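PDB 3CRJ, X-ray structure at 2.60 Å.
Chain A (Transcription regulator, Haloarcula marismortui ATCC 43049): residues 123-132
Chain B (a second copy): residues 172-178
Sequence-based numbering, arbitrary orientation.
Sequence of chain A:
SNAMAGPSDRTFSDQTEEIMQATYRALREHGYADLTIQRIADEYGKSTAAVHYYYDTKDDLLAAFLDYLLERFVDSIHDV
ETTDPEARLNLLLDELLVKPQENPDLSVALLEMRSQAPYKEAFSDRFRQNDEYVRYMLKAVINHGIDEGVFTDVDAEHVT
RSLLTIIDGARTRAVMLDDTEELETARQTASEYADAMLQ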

# COMPACT_ATOMS: atom_id res chain seq x y z
N PHE A 123 1.03 2.60 16.30
CA PHE A 123 0.85 1.83 15.07
C PHE A 123 2.08 1.96 14.18
O PHE A 123 2.61 0.96 13.65
CB PHE A 123 -0.40 2.30 14.28
CG PHE A 123 -1.75 1.93 14.91
CD1 PHE A 123 -1.85 1.36 16.18
CD2 PHE A 123 -2.93 2.20 14.21
CE1 PHE A 123 -3.10 1.06 16.75
CE2 PHE A 123 -4.19 1.89 14.76
CZ PHE A 123 -4.26 1.32 16.03
N SER A 124 2.53 3.20 14.00
CA SER A 124 3.71 3.50 13.20
C SER A 124 4.92 2.71 13.69
O SER A 124 5.55 1.99 12.90
CB SER A 124 4.01 4.99 13.22
OG SER A 124 5.04 5.27 12.29
N ASP A 125 5.25 2.84 14.98
CA ASP A 125 6.31 2.02 15.58
C ASP A 125 6.19 0.54 15.21
O ASP A 125 7.20 -0.12 14.92
CB ASP A 125 6.29 2.12 17.11
CG ASP A 125 6.65 3.50 17.62
OD1 ASP A 125 7.25 4.28 16.85
OD2 ASP A 125 6.32 3.82 18.79
N ARG A 126 4.95 0.04 15.21
CA ARG A 126 4.62 -1.38 15.11
C ARG A 126 4.79 -1.90 13.71
O ARG A 126 5.23 -3.04 13.51
CB ARG A 126 3.16 -1.58 15.52
CG ARG A 126 2.89 -2.29 16.83
CD ARG A 126 3.97 -2.09 17.82
NE ARG A 126 3.48 -2.27 19.18
CZ ARG A 126 3.24 -1.27 20.02
NH1 ARG A 126 3.42 -0.01 19.63
NH2 ARG A 126 2.82 -1.52 21.25
N PHE A 127 4.38 -1.08 12.74
CA PHE A 127 4.50 -1.41 11.34
C PHE A 127 5.93 -1.30 10.86
O PHE A 127 6.33 -1.98 9.92
CB PHE A 127 3.65 -0.45 10.50
CG PHE A 127 2.17 -0.74 10.52
CD1 PHE A 127 1.67 -1.95 10.06
CD2 PHE A 127 1.27 0.25 10.93
CE1 PHE A 127 0.30 -2.21 10.08
CE2 PHE A 127 -0.11 0.00 10.94
CZ PHE A 127 -0.59 -1.22 10.52
N ARG A 128 6.71 -0.40 11.48
CA ARG A 128 8.13 -0.29 11.14
C ARG A 128 8.86 -1.54 11.67
O ARG A 128 9.75 -2.11 11.04
CB ARG A 128 8.72 0.99 11.72
CG ARG A 128 10.24 1.10 11.54
CD ARG A 128 10.80 2.43 12.05
NE ARG A 128 10.59 3.56 11.13
CZ ARG A 128 9.57 4.42 11.20
NH1 ARG A 128 9.48 5.42 10.33
NH2 ARG A 128 8.64 4.28 12.14
N GLN A 129 8.41 -1.98 12.83
CA GLN A 129 8.97 -3.15 13.47
C GLN A 129 8.82 -4.36 12.56
O GLN A 129 9.78 -5.09 12.31
CB GLN A 129 8.25 -3.37 14.81
CG GLN A 129 9.15 -3.91 15.89
CD GLN A 129 8.46 -3.96 17.25
OE1 GLN A 129 7.57 -3.15 17.56
NE2 GLN A 129 8.86 -4.92 18.05
N ASN A 130 7.60 -4.57 12.07
CA ASN A 130 7.28 -5.65 11.16
C ASN A 130 8.20 -5.52 9.97
O ASN A 130 8.97 -6.42 9.67
CB ASN A 130 5.83 -5.55 10.73
CG ASN A 130 5.29 -6.84 10.12
OD1 ASN A 130 4.38 -7.47 10.69
ND2 ASN A 130 5.81 -7.21 8.92
N ASP A 131 8.17 -4.36 9.34
CA ASP A 131 9.02 -4.11 8.20
C ASP A 131 10.49 -4.46 8.48
O ASP A 131 11.07 -5.19 7.69
CB ASP A 131 8.87 -2.67 7.74
CG ASP A 131 9.53 -2.41 6.43
OD1 ASP A 131 9.21 -3.05 5.40
OD2 ASP A 131 10.39 -1.51 6.41
N GLU A 132 11.07 -3.97 9.60
CA GLU A 132 12.48 -4.29 9.93
C GLU A 132 12.76 -5.78 10.03
O GLU A 132 13.83 -6.25 9.61
CB GLU A 132 12.97 -3.64 11.24
CG GLU A 132 12.99 -2.13 11.31
CD GLU A 132 14.04 -1.44 10.43
OE1 GLU A 132 14.42 -1.97 9.36
OE2 GLU A 132 14.45 -0.31 10.82
N THR B 172 2.57 3.50 -0.73
CA THR B 172 2.23 2.98 0.59
C THR B 172 3.39 3.15 1.56
O THR B 172 3.23 3.70 2.67
CB THR B 172 1.88 1.49 0.52
OG1 THR B 172 0.78 1.32 -0.39
CG2 THR B 172 1.51 0.95 1.88
N ARG B 173 4.56 2.67 1.14
CA ARG B 173 5.71 2.68 2.01
C ARG B 173 6.16 4.08 2.36
O ARG B 173 6.59 4.33 3.47
CB ARG B 173 6.83 1.87 1.40
CG ARG B 173 6.54 0.41 1.39
CD ARG B 173 7.71 -0.35 0.79
NE ARG B 173 8.97 -0.13 1.52
CZ ARG B 173 9.33 -0.80 2.60
NH1 ARG B 173 8.52 -1.73 3.11
NH2 ARG B 173 10.50 -0.56 3.19
N ALA B 174 6.02 5.01 1.41
CA ALA B 174 6.43 6.39 1.63
C ALA B 174 5.63 7.08 2.72
O ALA B 174 6.18 7.89 3.45
CB ALA B 174 6.41 7.19 0.36
N VAL B 175 4.34 6.76 2.86
CA VAL B 175 3.62 7.31 4.01
C VAL B 175 3.76 6.47 5.27
O VAL B 175 3.93 7.03 6.37
CB VAL B 175 2.12 7.68 3.77
CG1 VAL B 175 1.80 7.82 2.30
CG2 VAL B 175 1.21 6.71 4.44
N MSE B 176 3.69 5.15 5.13
CA MSE B 176 3.61 4.26 6.29
C MSE B 176 4.90 4.39 7.10
O MSE B 176 4.87 4.47 8.33
CB MSE B 176 3.35 2.82 5.85
CG MSE B 176 2.74 1.89 6.88
SE MSE B 176 3.07 -0.05 6.51
CE MSE B 176 4.97 -0.05 6.06
N LEU B 177 6.03 4.46 6.40
CA LEU B 177 7.33 4.61 7.04
C LEU B 177 7.80 6.05 7.02
O LEU B 177 8.92 6.35 7.40
CB LEU B 177 8.38 3.70 6.38
CG LEU B 177 7.92 2.28 6.06
CD1 LEU B 177 8.87 1.63 5.07
CD2 LEU B 177 7.69 1.41 7.31
N ASP B 178 6.92 6.95 6.57
CA ASP B 178 7.17 8.39 6.62
C ASP B 178 8.55 8.72 6.05
O ASP B 178 9.47 9.10 6.78
CB ASP B 178 7.01 8.94 8.04
CG ASP B 178 7.27 10.43 8.13
OD1 ASP B 178 7.14 11.11 7.10
OD2 ASP B 178 7.62 10.92 9.23

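The strongest link between the two stretches is a salt bridge from Arg B173 to Asp A131. Arg B173 NH1 lies 2.7 Å from Asp A131 OD1 with an N-H...O angle of 176°, so the hydrogen bond is short and nearly linear, and OD1 sits at the edge of the guanidinium, near its plane, where the N-H groups point. A second hydrogen bond, from Arg B173 NH2 to Asp A131 OD2, is weak: 3.4 Å and 147°. The pairing is thus two-pronged but lopsided. Asp A131 points its CA-to-CB bond toward the other stretch, whereas Arg B173 starts sideways and brings its charged end nearer along the chain; its guanidinium nitrogens also bond elsewhere in the structure.

A second polar approach places Arg A128 NH1 3.1 Å from the carbonyl oxygen Leu B177 O, oblique to the guanidinium; the geometry leaves a hydrogen bond undecided. That carbonyl belongs to the first residue to leave helical phi/psi, at -99/7°.

Side-chain packing accompanies these contacts. Leu B177 CD1 comes within 3.7 Å of Asp A131 OD2, a van der Waals contact that sets a methyl group beside the carboxylate. The selenium of Met B176, a selenomethionine, makes an apolar contact at 4.1 Å from Phe A127 CB. Measured from SE to the centroid of the Phe A127 ring, the separation is 4.7 Å, at 34° off the ring normal, an oblique selenium-aromatic contact.

The helix axes stay at least 11.5 Å apart, with N-to-C directions 130° apart, but the backbones come closer beyond residue 176, where the CA atoms of Arg A128 and Leu B177 are 6.4 Å apart. Contacting residues on chain A, Ser A124, Phe A127, Arg A128 and Asp A131, follow three- and four-residue helical spacing and so share one side of the helix. Together the stretches bury 339 Å².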